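ATP-citrate lyase beta-subunit (Chlorobium limicola, PDB 6HXJ) probably catalyses, together with its partner subunit, the ATP- and coenzyme A-dependent cleavage of citrate to acetyl-CoA and oxaloacetate. Local coordinates at residues A[231-237]-A[252-256]; A[243-247]-A[298-302]; A[315-321]-A[351-357]. All coordinates share one frame; numbering follows the deposited sequence.

Interaction 1: A[231-237]-A[252-256]; sequences RPFTEAE and KFVEV
E237 reaches strand 250-255 because its CG stands beside the backbone N (chi1 -78°) and the chain then runs out straight, which delivers OE2 to the amide of E255. R231 comes to the same place from the loop ahead of the helix, through a bend at chi2 (101°) that carries its guanidinium alongside the strand. OE2 of E237 thus accepts from two donors: E255 N, at 3.3 Å and from above the carboxylate plane, and R231 NH2, at 3.2 Å on the syn lone pair as part of a salt bridge. R231 NH1 adds a weak, bent bond of 2.8 Å to E255 O. The apolar share is small: A236 CB and E237 CG lie against F253, with A236 CB 4.0 Å from F253 CE2, and the ring continues onto L303 and I307 of helix 297-309. V254 pairs in the sheet with Y288, whereas the N-H and C=O of E255 are met by side chains, as suits an outermost strand. The arrangement is a charged pair bridging helix start, loop and sheet edge. R231 probably favours the ionised form of buried E237, and the strand amide is likely to assist, against the nearby E255 carboxylate.

Interaction 2: A[243-247]-A[298-302]; sequences IDSRI and WAVEA
Apolar contacts dominate where the last turn of helix 235-246 meets helix 297-309, and I243 carries most of them. Its CG2 comes 3.5 Å from A299 CB and 3.8 Å from W298 CZ3, while CD1 runs on to A302 CB at 3.7 Å. A299 and A302, three residues apart, offer their methyl groups to it. I247, past the end of its own helix, adds a second branched side chain: its CG2 meets W298 CZ2 at 3.5 Å and its CD1 approaches A299 CB. Both isoleucines slide past the indole in the opposite direction and come from the side of A299, whose CB lies over one face toward the rim. A charged group borders this packing: a bend at chi3 (88°) brings an edge of the R246 guanidinium to the indole from the other side, with NH1 nearest W298 CH2 and the planes 71° apart, so they do not stack. That side chain lies about 8 Å from a bound coenzyme A. The indole N-H of W298 points out of this contact and hydrogen-bonds the backbone of a chain of another protein. The chemistry implies a helix pair held by shape and dispersion, which W298 joins to a subunit interface.

Interaction 3: A[315-321]-A[351-357]; sequences HIIVGGA and VKIWVRR
Strands 315-318 and 352-356 run parallel, their axes 4.7 Å apart at closest approach and 17° from exact alignment, with I316 and V318 each both donating to and accepting from the neighbouring strand. I316 N donates to K352 O and I316 O accepts from W354 N (2.7 Å and nearly straight); V318 N donates to W354 O and V318 O accepts from R356 N. Side chains then alternate between two faces. On one, I316 CD1 packs on I353 CG1 at 3.5 Å and V318 CG2 on I353 CG2 at 3.8 Å; I316 and V318 also touch F339 of helix 328-344. That helix links the two strands, making this a beta-alpha-beta crossover within the mixed sheet of the citrate-binding region. The other face carries H315, I317, K352 and W354. With CG beside its backbone N (chi1 -55°), W354 lies next to H315 and points the same way; H315 ND1 sits near the indole plane, 3.1 Å from W354 NE1, and the two rings are inclined at 49°. I317 CD1 touches W354 CD1 at 3.7 Å, and H380 stacks on the indole. A leucine in place of W354 would probably leave H380 without its stacking partner and open a gap beside H315 and I317. Beyond the strands the chain turns through G319 and G320, and arginines hold its carbonyls. R356 NH1 meets G320 O at 2.8 Å in the carbonyl plane and also bridges to an acidic side chain of a neighbouring chain of another protein. R357 NH1 approaches A321 O at 2.9 Å from above the carbonyl plane, and the same nitrogen hydrogen-bonds a bound citrate, probably from the crystallisation liquor.

Within one citrate-binding region, the three contacts show how chemistry follows position. Interaction 3 is deeply buried, joining two inner strands of the mixed sheet mainly through backbone bonds and apolar side chains. Interaction 1 reaches the same sheet at its outermost strand, 250-255, and is only partly buried; there charged side chains bond the strand edge. Interaction 2 lies at the surface and relies on apolar packing between helices. Interactions 1 and 2 share helix 235-246, one using its start and the other its end, and they touch where K252 packs on D244. Helix 297-309 of interaction 2 leads directly into strand 315-318 of interaction 3, although those two contacts do not touch.

Interaction 1: A[231-237]-A[252-256]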
ATOM      1  N   ARG A 231     -25.491 -46.893  43.990  1.00156.91           N
ATOM      2  CA  ARG A 231     -24.835 -45.860  44.790  1.00160.24           C
ATOM      3  C   ARG A 231     -24.316 -44.700  43.908  1.00163.58           C
ATOM      4  O   ARG A 231     -23.708 -44.965  42.862  1.00161.28           O
ATOM      5  CB  ARG A 231     -23.673 -46.471  45.605  1.00163.19           C
ATOM      6  CG  ARG A 231     -22.708 -47.377  44.818  1.00163.78           C
ATOM      7  CD  ARG A 231     -21.410 -46.680  44.438  1.00161.61           C
ATOM      8  NE  ARG A 231     -20.583 -47.514  43.562  1.00156.01           N
ATOM      9  CZ  ARG A 231     -19.359 -47.197  43.151  1.00162.47           C
ATOM     10  NH1 ARG A 231     -18.685 -48.022  42.363  1.00147.69           N
ATOM     11  NH2 ARG A 231     -18.799 -46.051  43.523  1.00144.73           N
ATOM     12  N   PRO A 232     -24.462 -43.409  44.324  1.00161.82           N
ATOM     13  CA  PRO A 232     -23.892 -42.312  43.514  1.00160.32           C
ATOM     14  C   PRO A 232     -22.367 -42.241  43.610  1.00166.46           C
ATOM     15  O   PRO A 232     -21.755 -42.723  44.565  1.00170.55           O
ATOM     16  CB  PRO A 232     -24.586 -41.057  44.050  1.00163.54           C
ATOM     17  CG  PRO A 232     -25.633 -41.547  45.033  1.00169.02           C
ATOM     18  CD  PRO A 232     -25.160 -42.880  45.511  1.00166.43           C
ATOM     19  N   PHE A 233     -21.788 -41.649  42.584  1.00159.83           N
ATOM     20  CA  PHE A 233     -20.383 -41.550  42.273  1.00161.09           C
ATOM     21  C   PHE A 233     -19.546 -40.804  43.270  1.00166.22           C
ATOM     22  O   PHE A 233     -19.964 -39.797  43.828  1.00166.49           O
ATOM     23  CB  PHE A 233     -20.225 -40.940  40.882  1.00159.88           C
ATOM     24  CG  PHE A 233     -21.323 -41.331  39.924  1.00156.17           C
ATOM     25  CD1 PHE A 233     -21.278 -42.545  39.247  1.00157.50           C
ATOM     26  CD2 PHE A 233     -22.397 -40.477  39.684  1.00156.05           C
ATOM     27  CE1 PHE A 233     -22.293 -42.904  38.356  1.00153.88           C
ATOM     28  CE2 PHE A 233     -23.411 -40.835  38.795  1.00154.21           C
ATOM     29  CZ  PHE A 233     -23.344 -42.039  38.123  1.00150.29           C
ATOM     30  N   THR A 234     -18.330 -41.323  43.451  1.00147.02           N
ATOM     31  CA  THR A 234     -17.236 -40.832  44.287  1.00147.06           C
ATOM     32  C   THR A 234     -16.596 -39.580  43.640  1.00149.25           C
ATOM     33  O   THR A 234     -17.016 -39.146  42.578  1.00147.73           O
ATOM     34  CB  THR A 234     -16.182 -41.971  44.503  1.00149.66           C
ATOM     35  OG1 THR A 234     -15.278 -42.079  43.397  1.00143.02           O
ATOM     36  CG2 THR A 234     -16.811 -43.331  44.788  1.00147.89           C
ATOM     37  N   GLU A 235     -15.534 -39.046  44.254  1.00145.88           N
ATOM     38  CA  GLU A 235     -14.787 -37.882  43.758  1.00145.30           C
ATOM     39  C   GLU A 235     -14.041 -38.131  42.456  1.00142.62           C
ATOM     40  O   GLU A 235     -14.192 -37.357  41.514  1.00142.41           O
ATOM     41  CB  GLU A 235     -13.821 -37.335  44.838  1.00149.51           C
ATOM     42  CG  GLU A 235     -12.968 -38.373  45.569  1.00158.75           C
ATOM     43  CD  GLU A 235     -11.853 -37.827  46.447  1.00177.60           C
ATOM     44  OE1 GLU A 235     -12.138 -36.990  47.334  1.00172.40           O
ATOM     45  OE2 GLU A 235     -10.695 -38.269  46.268  1.00166.34           O
ATOM     46  N   ALA A 236     -13.237 -39.206  42.408  1.00134.06           N
ATOM     47  CA  ALA A 236     -12.465 -39.607  41.238  1.00128.77           C
ATOM     48  C   ALA A 236     -13.420 -39.762  40.089  1.00129.63           C
ATOM     49  O   ALA A 236     -13.237 -39.130  39.059  1.00129.51           O
ATOM     50  CB  ALA A 236     -11.772 -40.926  41.513  1.00127.12           C
ATOM     51  N   GLU A 237     -14.487 -40.542  40.307  1.00123.98           N
ATOM     52  CA  GLU A 237     -15.532 -40.823  39.341  1.00121.66           C
ATOM     53  C   GLU A 237     -16.087 -39.566  38.726  1.00126.43           C
ATOM     54  O   GLU A 237     -15.922 -39.361  37.521  1.00123.72           O
ATOM     55  CB  GLU A 237     -16.630 -41.658  39.981  1.00124.29           C
ATOM     56  CG  GLU A 237     -16.228 -43.127  40.094  1.00133.25           C
ATOM     57  CD  GLU A 237     -17.086 -44.042  40.954  1.00154.74           C
ATOM     58  OE1 GLU A 237     -18.333 -43.957  40.867  1.00159.31           O
ATOM     59  OE2 GLU A 237     -16.504 -44.893  41.666  1.00138.79           O
ATOM     60  N   LYS A 252     -14.072 -43.015  30.891  1.00 88.34           N
ATOM     61  CA  LYS A 252     -15.011 -43.583  31.855  1.00 90.05           C
ATOM     62  C   LYS A 252     -14.230 -44.265  32.974  1.00 95.41           C
ATOM     63  O   LYS A 252     -13.234 -44.948  32.723  1.00 93.93           O
ATOM     64  CB  LYS A 252     -15.969 -44.585  31.157  1.00 91.95           C
ATOM     65  CG  LYS A 252     -16.727 -44.013  29.955  1.00110.21           C
ATOM     66  CD  LYS A 252     -18.060 -44.697  29.755  1.00123.90           C
ATOM     67  CE  LYS A 252     -18.981 -43.884  28.877  1.00138.03           C
ATOM     68  NZ  LYS A 252     -20.402 -44.308  29.028  1.00146.19           N
ATOM     69  N   PHE A 253     -14.648 -44.050  34.214  1.00 94.51           N
ATOM     70  CA  PHE A 253     -13.993 -44.699  35.346  1.00 95.03           C
ATOM     71  C   PHE A 253     -15.028 -45.116  36.382  1.00102.61           C
ATOM     72  O   PHE A 253     -15.886 -44.314  36.757  1.00104.84           O
ATOM     73  CB  PHE A 253     -12.880 -43.823  35.964  1.00 97.12           C
ATOM     74  CG  PHE A 253     -12.270 -44.371  37.234  1.00 99.29           C
ATOM     75  CD1 PHE A 253     -11.266 -45.338  37.187  1.00100.30           C
ATOM     76  CD2 PHE A 253     -12.690 -43.915  38.479  1.00103.37           C
ATOM     77  CE1 PHE A 253     -10.700 -45.841  38.364  1.00101.89           C
ATOM     78  CE2 PHE A 253     -12.133 -44.424  39.651  1.00107.02           C
ATOM     79  CZ  PHE A 253     -11.139 -45.381  39.586  1.00103.31           C
ATOM     80  N   VAL A 254     -14.960 -46.384  36.807  1.00 99.00           N
ATOM     81  CA  VAL A 254     -15.826 -46.966  37.832  1.00101.14           C
ATOM     82  C   VAL A 254     -14.935 -47.705  38.838  1.00105.03           C
ATOM     83  O   VAL A 254     -14.119 -48.541  38.446  1.00100.86           O
ATOM     84  CB  VAL A 254     -16.942 -47.888  37.269  1.00103.92           C
ATOM     85  CG1 VAL A 254     -17.895 -48.319  38.379  1.00106.52           C
ATOM     86  CG2 VAL A 254     -17.719 -47.222  36.138  1.00102.78           C
ATOM     87  N   GLU A 255     -15.101 -47.401  40.120  1.00106.97           N
ATOM     88  CA  GLU A 255     -14.321 -48.039  41.171  1.00109.73           C
ATOM     89  C   GLU A 255     -15.025 -49.293  41.679  1.00114.69           C
ATOM     90  O   GLU A 255     -16.211 -49.248  42.029  1.00115.86           O
ATOM     91  CB  GLU A 255     -14.047 -47.048  42.320  1.00114.40           C
ATOM     92  CG  GLU A 255     -12.802 -47.377  43.141  1.00131.12           C
ATOM     93  CD  GLU A 255     -12.367 -46.363  44.188  1.00163.50           C
ATOM     94  OE1 GLU A 255     -12.499 -45.140  43.939  1.00171.90           O
ATOM     95  OE2 GLU A 255     -11.842 -46.794  45.241  1.00153.47           O
ATOM     96  N   VAL A 256     -14.306 -50.416  41.660  1.00110.57           N
ATOM     97  CA  VAL A 256     -14.816 -51.691  42.160  1.00112.04           C
ATOM     98  C   VAL A 256     -14.228 -51.873  43.571  1.00118.07           C
ATOM     99  O   VAL A 256     -13.003 -51.785  43.716  1.00115.59           O
ATOM    100  CB  VAL A 256     -14.506 -52.877  41.210  1.00113.62           C
ATOM    101  CG1 VAL A 256     -15.031 -54.196  41.768  1.00115.19           C
ATOM    102  CG2 VAL A 256     -15.106 -52.619  39.830  1.00111.27           C
TER

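Interaction 2: A[243-247]-A[298-302]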
ATOM      1  N   ILE A 243     -14.373 -34.522  32.996  1.00108.16           N
ATOM      2  CA  ILE A 243     -13.342 -34.570  31.963  1.00104.70           C
ATOM      3  C   ILE A 243     -13.952 -35.033  30.629  1.00107.87           C
ATOM      4  O   ILE A 243     -13.724 -34.386  29.615  1.00107.37           O
ATOM      5  CB  ILE A 243     -12.097 -35.403  32.392  1.00104.34           C
ATOM      6  CG1 ILE A 243     -11.308 -34.657  33.484  1.00106.70           C
ATOM      7  CG2 ILE A 243     -11.169 -35.643  31.180  1.00100.67           C
ATOM      8  CD1 ILE A 243     -10.462 -35.510  34.338  1.00109.22           C
ATOM      9  N   ASP A 244     -14.771 -36.105  30.655  1.00103.78           N
ATOM     10  CA  ASP A 244     -15.439 -36.682  29.490  1.00101.35           C
ATOM     11  C   ASP A 244     -16.387 -35.694  28.818  1.00104.15           C
ATOM     12  O   ASP A 244     -16.313 -35.549  27.600  1.00101.95           O
ATOM     13  CB  ASP A 244     -16.156 -38.001  29.853  1.00103.22           C
ATOM     14  CG  ASP A 244     -16.581 -38.918  28.711  1.00124.05           C
ATOM     15  OD1 ASP A 244     -16.527 -38.483  27.535  1.00127.27           O
ATOM     16  OD2 ASP A 244     -16.993 -40.063  28.993  1.00133.19           O
ATOM     17  N   SER A 245     -17.260 -35.018  29.588  1.00102.76           N
ATOM     18  CA  SER A 245     -18.220 -34.052  29.042  1.00105.53           C
ATOM     19  C   SER A 245     -17.545 -32.919  28.244  1.00109.45           C
ATOM     20  O   SER A 245     -18.037 -32.529  27.181  1.00109.70           O
ATOM     21  CB  SER A 245     -19.093 -33.486  30.159  1.00114.60           C
ATOM     22  OG  SER A 245     -18.322 -32.753  31.093  1.00129.08           O
ATOM     23  N   ARG A 246     -16.405 -32.428  28.759  1.00105.10           N
ATOM     24  CA  ARG A 246     -15.616 -31.360  28.161  1.00104.86           C
ATOM     25  C   ARG A 246     -14.900 -31.815  26.890  1.00101.95           C
ATOM     26  O   ARG A 246     -14.683 -30.993  26.014  1.00102.91           O
ATOM     27  CB  ARG A 246     -14.608 -30.798  29.191  1.00106.18           C
ATOM     28  CG  ARG A 246     -15.269 -30.001  30.329  1.00120.78           C
ATOM     29  CD  ARG A 246     -14.371 -29.824  31.549  1.00141.85           C
ATOM     30  NE  ARG A 246     -13.514 -28.634  31.465  1.00158.38           N
ATOM     31  CZ  ARG A 246     -12.199 -28.661  31.253  1.00167.47           C
ATOM     32  NH1 ARG A 246     -11.566 -29.820  31.105  1.00149.58           N
ATOM     33  NH2 ARG A 246     -11.505 -27.529  31.195  1.00148.66           N
ATOM     34  N   ILE A 247     -14.538 -33.106  26.776  1.00 92.75           N
ATOM     35  CA  ILE A 247     -13.751 -33.625  25.649  1.00 87.69           C
ATOM     36  C   ILE A 247     -14.586 -34.304  24.556  1.00 91.88           C
ATOM     37  O   ILE A 247     -15.620 -34.893  24.850  1.00 93.19           O
ATOM     38  CB  ILE A 247     -12.556 -34.534  26.082  1.00 86.61           C
ATOM     39  CG1 ILE A 247     -13.000 -35.878  26.675  1.00 83.85           C
ATOM     40  CG2 ILE A 247     -11.595 -33.810  27.007  1.00 89.41           C
ATOM     41  CD1 ILE A 247     -12.022 -37.013  26.403  1.00 83.45           C
ATOM     42  N   TRP A 298      -3.998 -35.296  27.967  1.00 94.80           N
ATOM     43  CA  TRP A 298      -4.219 -34.889  29.362  1.00 94.41           C
ATOM     44  C   TRP A 298      -5.356 -35.672  30.041  1.00 99.40           C
ATOM     45  O   TRP A 298      -5.206 -36.057  31.195  1.00101.01           O
ATOM     46  CB  TRP A 298      -4.414 -33.384  29.456  1.00 94.07           C
ATOM     47  CG  TRP A 298      -5.603 -32.864  28.725  1.00 93.63           C
ATOM     48  CD1 TRP A 298      -5.649 -32.392  27.446  1.00 95.57           C
ATOM     49  CD2 TRP A 298      -6.927 -32.718  29.258  1.00 94.60           C
ATOM     50  NE1 TRP A 298      -6.916 -31.942  27.152  1.00 95.53           N
ATOM     51  CE2 TRP A 298      -7.721 -32.126  28.251  1.00 98.53           C
ATOM     52  CE3 TRP A 298      -7.519 -33.021  30.500  1.00 97.24           C
ATOM     53  CZ2 TRP A 298      -9.077 -31.824  28.448  1.00 99.60           C
ATOM     54  CZ3 TRP A 298      -8.856 -32.710  30.697  1.00100.31           C
ATOM     55  CH2 TRP A 298      -9.624 -32.128  29.676  1.00101.22           C
ATOM     56  N   ALA A 299      -6.469 -35.915  29.328  1.00 95.26           N
ATOM     57  CA  ALA A 299      -7.601 -36.673  29.862  1.00 94.87           C
ATOM     58  C   ALA A 299      -7.191 -38.130  30.157  1.00 97.83           C
ATOM     59  O   ALA A 299      -7.628 -38.727  31.146  1.00 97.47           O
ATOM     60  CB  ALA A 299      -8.754 -36.628  28.867  1.00 94.21           C
ATOM     61  N   VAL A 300      -6.344 -38.682  29.280  1.00 93.55           N
ATOM     62  CA  VAL A 300      -5.806 -40.034  29.386  1.00 92.77           C
ATOM     63  C   VAL A 300      -4.852 -40.050  30.582  1.00102.69           C
ATOM     64  O   VAL A 300      -4.896 -40.997  31.353  1.00103.11           O
ATOM     65  CB  VAL A 300      -5.110 -40.502  28.089  1.00 93.76           C
ATOM     66  CG1 VAL A 300      -4.543 -41.904  28.236  1.00 91.59           C
ATOM     67  CG2 VAL A 300      -6.066 -40.456  26.902  1.00 92.23           C
ATOM     68  N   GLU A 301      -4.025 -38.986  30.754  1.00101.93           N
ATOM     69  CA  GLU A 301      -3.087 -38.822  31.867  1.00104.02           C
ATOM     70  C   GLU A 301      -3.882 -38.738  33.177  1.00105.63           C
ATOM     71  O   GLU A 301      -3.501 -39.371  34.170  1.00106.36           O
ATOM     72  CB  GLU A 301      -2.220 -37.565  31.645  1.00108.07           C
ATOM     73  CG  GLU A 301      -1.074 -37.379  32.620  1.00126.67           C
ATOM     74  CD  GLU A 301      -0.149 -36.213  32.312  1.00162.96           C
ATOM     75  OE1 GLU A 301       0.749 -35.948  33.145  1.00170.78           O
ATOM     76  OE2 GLU A 301      -0.287 -35.596  31.227  1.00156.01           O
ATOM     77  N   ALA A 302      -5.019 -38.003  33.147  1.00 98.26           N
ATOM     78  CA  ALA A 302      -5.921 -37.833  34.279  1.00 97.67           C
ATOM     79  C   ALA A 302      -6.450 -39.207  34.716  1.00 98.35           C
ATOM     80  O   ALA A 302      -6.434 -39.532  35.914  1.00 96.20           O
ATOM     81  CB  ALA A 302      -7.070 -36.917  33.879  1.00 98.74           C
TER

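Interaction 3: A[315-321]-A[351-357]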
ATOM      1  N   HIS A 315      -1.260 -55.552  39.725  1.00103.28           N
ATOM      2  CA  HIS A 315      -0.935 -55.440  38.289  1.00101.02           C
ATOM      3  C   HIS A 315      -1.737 -54.316  37.678  1.00 99.75           C
ATOM      4  O   HIS A 315      -2.823 -54.006  38.167  1.00 97.16           O
ATOM      5  CB  HIS A 315      -1.270 -56.755  37.524  1.00102.34           C
ATOM      6  CG  HIS A 315      -0.741 -57.986  38.186  1.00109.94           C
ATOM      7  ND1 HIS A 315       0.579 -58.376  38.027  1.00114.53           N
ATOM      8  CD2 HIS A 315      -1.344 -58.821  39.066  1.00113.62           C
ATOM      9  CE1 HIS A 315       0.726 -59.457  38.780  1.00117.00           C
ATOM     10  NE2 HIS A 315      -0.403 -59.764  39.423  1.00117.03           N
ATOM     11  N   ILE A 316      -1.232 -53.736  36.578  1.00 96.19           N
ATOM     12  CA  ILE A 316      -1.969 -52.743  35.776  1.00 94.30           C
ATOM     13  C   ILE A 316      -2.109 -53.359  34.371  1.00 98.36           C
ATOM     14  O   ILE A 316      -1.105 -53.795  33.799  1.00 98.70           O
ATOM     15  CB  ILE A 316      -1.341 -51.302  35.697  1.00 97.30           C
ATOM     16  CG1 ILE A 316      -1.003 -50.690  37.083  1.00 98.67           C
ATOM     17  CG2 ILE A 316      -2.236 -50.326  34.872  1.00 96.73           C
ATOM     18  CD1 ILE A 316      -0.041 -49.524  37.016  1.00 91.05           C
ATOM     19  N   ILE A 317      -3.362 -53.430  33.851  1.00 93.63           N
ATOM     20  CA  ILE A 317      -3.623 -53.954  32.522  1.00 92.12           C
ATOM     21  C   ILE A 317      -3.895 -52.794  31.586  1.00 95.14           C
ATOM     22  O   ILE A 317      -4.983 -52.212  31.596  1.00 93.05           O
ATOM     23  CB  ILE A 317      -4.718 -55.072  32.463  1.00 95.38           C
ATOM     24  CG1 ILE A 317      -4.468 -56.234  33.463  1.00 97.70           C
ATOM     25  CG2 ILE A 317      -4.920 -55.609  31.039  1.00 94.89           C
ATOM     26  CD1 ILE A 317      -3.137 -56.971  33.400  1.00103.74           C
ATOM     27  N   VAL A 318      -2.868 -52.445  30.799  1.00 92.84           N
ATOM     28  CA  VAL A 318      -2.915 -51.379  29.808  1.00 91.01           C
ATOM     29  C   VAL A 318      -3.147 -52.101  28.488  1.00 95.18           C
ATOM     30  O   VAL A 318      -2.208 -52.356  27.729  1.00 96.81           O
ATOM     31  CB  VAL A 318      -1.627 -50.491  29.823  1.00 96.14           C
ATOM     32  CG1 VAL A 318      -1.767 -49.300  28.884  1.00 94.42           C
ATOM     33  CG2 VAL A 318      -1.306 -50.006  31.232  1.00 97.81           C
ATOM     34  N   GLY A 319      -4.387 -52.522  28.271  1.00 90.00           N
ATOM     35  CA  GLY A 319      -4.766 -53.273  27.084  1.00 88.26           C
ATOM     36  C   GLY A 319      -5.660 -52.546  26.110  1.00 89.25           C
ATOM     37  O   GLY A 319      -6.050 -51.391  26.308  1.00 88.07           O
ATOM     38  N   GLY A 320      -6.000 -53.255  25.065  1.00 84.74           N
ATOM     39  CA  GLY A 320      -6.888 -52.758  24.044  1.00 82.84           C
ATOM     40  C   GLY A 320      -6.733 -53.561  22.785  1.00 89.04           C
ATOM     41  O   GLY A 320      -5.824 -54.395  22.652  1.00 90.62           O
ATOM     42  N   ALA A 321      -7.634 -53.310  21.844  1.00 84.71           N
ATOM     43  CA  ALA A 321      -7.611 -53.975  20.550  1.00 84.58           C
ATOM     44  C   ALA A 321      -6.696 -53.175  19.623  1.00 87.32           C
ATOM     45  O   ALA A 321      -5.857 -52.398  20.102  1.00 88.34           O
ATOM     46  CB  ALA A 321      -9.024 -54.044  19.987  1.00 84.94           C
ATOM     47  N   VAL A 351       4.284 -52.698  41.799  1.00116.35           N
ATOM     48  CA  VAL A 351       3.277 -52.994  40.779  1.00112.45           C
ATOM     49  C   VAL A 351       3.925 -53.261  39.407  1.00115.08           C
ATOM     50  O   VAL A 351       4.887 -52.585  39.016  1.00114.98           O
ATOM     51  CB  VAL A 351       2.157 -51.928  40.699  1.00113.55           C
ATOM     52  CG1 VAL A 351       1.471 -51.745  42.044  1.00114.42           C
ATOM     53  CG2 VAL A 351       2.720 -50.617  40.214  1.00113.11           C
ATOM     54  N   LYS A 352       3.464 -54.325  38.757  1.00111.09           N
ATOM     55  CA  LYS A 352       3.903 -54.726  37.426  1.00110.14           C
ATOM     56  C   LYS A 352       2.862 -54.163  36.453  1.00111.64           C
ATOM     57  O   LYS A 352       1.663 -54.200  36.738  1.00109.86           O
ATOM     58  CB  LYS A 352       4.004 -56.267  37.316  1.00113.63           C
ATOM     59  CG  LYS A 352       5.066 -56.873  38.232  1.00121.91           C
ATOM     60  CD  LYS A 352       4.989 -58.390  38.317  1.00129.45           C
ATOM     61  CE  LYS A 352       5.968 -58.958  39.322  1.00137.61           C
ATOM     62  NZ  LYS A 352       7.351 -59.047  38.776  1.00144.31           N
ATOM     63  N   ILE A 353       3.311 -53.597  35.340  1.00107.63           N
ATOM     64  CA  ILE A 353       2.433 -53.037  34.311  1.00104.53           C
ATOM     65  C   ILE A 353       2.473 -54.001  33.121  1.00110.09           C
ATOM     66  O   ILE A 353       3.554 -54.461  32.744  1.00111.44           O
ATOM     67  CB  ILE A 353       2.836 -51.562  33.931  1.00106.47           C
ATOM     68  CG1 ILE A 353       2.736 -50.623  35.167  1.00107.37           C
ATOM     69  CG2 ILE A 353       1.980 -51.015  32.783  1.00103.60           C
ATOM     70  CD1 ILE A 353       3.430 -49.285  35.080  1.00108.49           C
ATOM     71  N   TRP A 354       1.285 -54.327  32.554  1.00105.61           N
ATOM     72  CA  TRP A 354       1.122 -55.216  31.397  1.00104.42           C
ATOM     73  C   TRP A 354       0.521 -54.422  30.249  1.00102.20           C
ATOM     74  O   TRP A 354      -0.601 -53.923  30.360  1.00 99.66           O
ATOM     75  CB  TRP A 354       0.252 -56.435  31.754  1.00104.43           C
ATOM     76  CG  TRP A 354       0.754 -57.209  32.938  1.00109.20           C
ATOM     77  CD1 TRP A 354       0.445 -57.003  34.253  1.00112.92           C
ATOM     78  CD2 TRP A 354       1.705 -58.272  32.911  1.00112.77           C
ATOM     79  NE1 TRP A 354       1.124 -57.895  35.045  1.00116.02           N
ATOM     80  CE2 TRP A 354       1.902 -58.693  34.247  1.00119.47           C
ATOM     81  CE3 TRP A 354       2.384 -58.946  31.876  1.00115.78           C
ATOM     82  CZ2 TRP A 354       2.763 -59.748  34.582  1.00122.90           C
ATOM     83  CZ3 TRP A 354       3.238 -59.988  32.206  1.00121.55           C
ATOM     84  CH2 TRP A 354       3.419 -60.382  33.545  1.00124.77           C
ATOM     85  N   VAL A 355       1.287 -54.267  29.167  1.00 96.74           N
ATOM     86  CA  VAL A 355       0.889 -53.499  27.999  1.00 93.41           C
ATOM     87  C   VAL A 355       0.698 -54.411  26.787  1.00 96.80           C
ATOM     88  O   VAL A 355       1.568 -55.232  26.479  1.00 98.33           O
ATOM     89  CB  VAL A 355       1.884 -52.329  27.704  1.00 96.66           C
ATOM     90  CG1 VAL A 355       1.410 -51.462  26.542  1.00 93.61           C
ATOM     91  CG2 VAL A 355       2.096 -51.466  28.935  1.00 97.29           C
ATOM     92  N   ARG A 356      -0.449 -54.268  26.120  1.00 89.98           N
ATOM     93  CA  ARG A 356      -0.775 -54.948  24.863  1.00 88.69           C
ATOM     94  C   ARG A 356      -1.660 -53.985  24.092  1.00 89.52           C
ATOM     95  O   ARG A 356      -2.752 -53.642  24.554  1.00 88.37           O
ATOM     96  CB  ARG A 356      -1.445 -56.328  25.059  1.00 86.94           C
ATOM     97  CG  ARG A 356      -1.560 -57.153  23.778  1.00 90.91           C
ATOM     98  CD  ARG A 356      -2.835 -56.834  23.019  1.00 93.97           C
ATOM     99  NE  ARG A 356      -2.968 -57.622  21.799  1.00 88.17           N
ATOM    100  CZ  ARG A 356      -3.818 -57.349  20.818  1.00 93.69           C
ATOM    101  NH1 ARG A 356      -4.616 -56.285  20.894  1.00 85.64           N
ATOM    102  NH2 ARG A 356      -3.866 -58.125  19.744  1.00 77.87           N
ATOM    103  N   ARG A 357      -1.184 -53.525  22.940  1.00 83.76           N
ATOM    104  CA  ARG A 357      -1.906 -52.546  22.159  1.00 80.62           C
ATOM    105  C   ARG A 357      -1.521 -52.567  20.664  1.00 85.35           C
ATOM    106  O   ARG A 357      -0.437 -53.012  20.274  1.00 86.54           O
ATOM    107  CB  ARG A 357      -1.683 -51.150  22.778  1.00 78.11           C
ATOM    108  CG  ARG A 357      -2.507 -49.990  22.213  1.00 85.47           C
ATOM    109  CD  ARG A 357      -3.997 -50.107  22.447  1.00 85.83           C
ATOM    110  NE  ARG A 357      -4.677 -48.836  22.193  1.00 90.88           N
ATOM    111  CZ  ARG A 357      -5.831 -48.708  21.541  1.00101.44           C
ATOM    112  NH1 ARG A 357      -6.456 -49.781  21.063  1.00 68.08           N
ATOM    113  NH2 ARG A 357      -6.377 -47.505  21.370  1.00 99.52           N
TER